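Local coordinates for putative enoyl-CoA hydratase/isomerase (Mycobacterium abscessus, PDB 4MI2), which probably isomerises ring-1,2-epoxyphenylacetyl-CoA in phenylacetate degradation, as a member of the crotonase-like enoyl-CoA hydratase/isomerase family, at residues R79-P82 against A83-M86. Residues are numbered along the deposited sequence; the frame is centred on the assembly and turned at random.
Sequences RDDP and AHAM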
loop_
_atom_site.group_PDB
_atom_site.type_symbol
_atom_site.label_atom_id
_atom_site.label_comp_id
_atom_site.label_asym_id
_atom_site.label_seq_id
_atom_site.Cartn_x
_atom_site.Cartn_y
_atom_site.Cartn_z
ATOM N N ARG B 79 26.464 28.706 -4.453
ATOM C CA ARG B 79 27.558 29.633 -4.158
ATOM C C ARG B 79 27.078 31.069 -4.088
ATOM O O ARG B 79 27.610 31.863 -3.325
ATOM C CB ARG B 79 28.671 29.509 -5.195
ATOM C CG ARG B 79 29.494 28.250 -5.007
ATOM C CD ARG B 79 30.445 28.017 -6.165
ATOM N NE ARG B 79 31.277 26.837 -5.938
ATOM C CZ ARG B 79 32.118 26.323 -6.833
ATOM N NH1 ARG B 79 32.254 26.877 -8.040
ATOM N NH2 ARG B 79 32.826 25.242 -6.522
ATOM N N ASP B 80 26.076 31.411 -4.885
ATOM C CA ASP B 80 25.547 32.766 -4.861
ATOM C C ASP B 80 24.794 33.071 -3.566
ATOM O O ASP B 80 24.955 34.151 -2.988
ATOM C CB ASP B 80 24.631 33.009 -6.057
ATOM C CG ASP B 80 24.071 34.417 -6.073
ATOM O OD1 ASP B 80 24.869 35.374 -5.950
ATOM O OD2 ASP B 80 22.837 34.567 -6.198
ATOM N N ASP B 81 23.975 32.121 -3.113
ATOM C CA ASP B 81 23.065 32.353 -1.989
ATOM C C ASP B 81 22.525 31.008 -1.466
ATOM O O ASP B 81 21.428 30.585 -1.846
ATOM C CB ASP B 81 21.927 33.284 -2.434
ATOM C CG ASP B 81 20.991 33.669 -1.304
ATOM O OD1 ASP B 81 21.328 33.458 -0.118
ATOM O OD2 ASP B 81 19.901 34.197 -1.617
ATOM N N PRO B 82 23.307 30.329 -0.604
ATOM C CA PRO B 82 22.945 28.996 -0.102
ATOM C C PRO B 82 21.565 28.921 0.546
ATOM O O PRO B 82 20.868 27.915 0.391
ATOM C CB PRO B 82 24.040 28.673 0.935
ATOM C CG PRO B 82 24.831 29.923 1.120
ATOM C CD PRO B 82 24.616 30.778 -0.094
ATOM N N ALA B 83 21.178 29.981 1.251
ATOM C CA ALA B 83 19.891 30.027 1.948
ATOM C C ALA B 83 18.688 29.870 1.013
ATOM O O ALA B 83 17.623 29.423 1.440
ATOM C CB ALA B 83 19.773 31.325 2.729
ATOM N N HIS B 84 18.851 30.254 -0.249
ATOM C CA HIS B 84 17.767 30.188 -1.219
ATOM C C HIS B 84 18.083 29.304 -2.428
ATOM O O HIS B 84 17.401 29.380 -3.448
ATOM C CB HIS B 84 17.405 31.605 -1.655
ATOM C CG HIS B 84 17.018 32.493 -0.512
ATOM N ND1 HIS B 84 17.750 33.601 -0.144
ATOM C CD2 HIS B 84 15.985 32.421 0.357
ATOM C CE1 HIS B 84 17.181 34.176 0.901
ATOM N NE2 HIS B 84 16.109 33.478 1.224
ATOM N N ALA B 85 19.075 28.427 -2.294
ATOM C CA ALA B 85 19.529 27.609 -3.428
ATOM C C ALA B 85 18.469 26.638 -3.949
ATOM O O ALA B 85 18.563 26.191 -5.090
ATOM C CB ALA B 85 20.799 26.846 -3.072
ATOM N N MET B 86 17.475 26.309 -3.121
ATOM C CA MET B 86 16.422 25.388 -3.526
ATOM C C MET B 86 15.116 26.072 -3.899
ATOM O O MET B 86 14.096 25.400 -4.001
ATOM C CB MET B 86 16.184 24.330 -2.441
ATOM C CG MET B 86 17.405 23.473 -2.140
ATOM S SD MET B 86 18.088 22.622 -3.584
ATOM C CE MET B 86 16.993 21.213 -3.738
HETATM O O HOH W 1 22.748 32.519 2.025
HETATM O O HOH W 2 18.440 26.343 0.170
#
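The nearly straight hydrogen bond from His84 ND1 to Asp81 OD2, 2.7 Å long, is a worked example of how a side chain can tie together the turn that follows a helix. The donor meets the syn side of OD2 but lies 32° out of the carboxylate plane, whereas OD2 sits almost exactly in the plane of the imidazole, at the ring's edge. The two flat groups are turned steeply, 75° apart. With CG anti to the backbone N and beside the carbonyl carbon (chi1 -175°), the carboxylate of Asp81 comes within reach of the His84 ring. The other oxygen, OD1, takes a 2.7 Å bond from a water that in turn accepts from Ala83 N at 3.1 Å. Ala83 CB lies over one face of the histidine ring.

Backbone bonds close the same turn: His84 N donates to Asp81 O at 3.0 Å, and Ala85 N to Pro82 O at 3.3 Å. The turn joins helix 71-80 to helix 87-102 at the chain's periphery, where His84 packs on Gln241 of a second subunit and Met86 N bonds to Gln241 OE1 of that subunit. With OD2 in the ring plane, the bond to ND1 should restrain the ring's rotation; the neighbouring negative charge would also be expected to favour protonation of the imidazole.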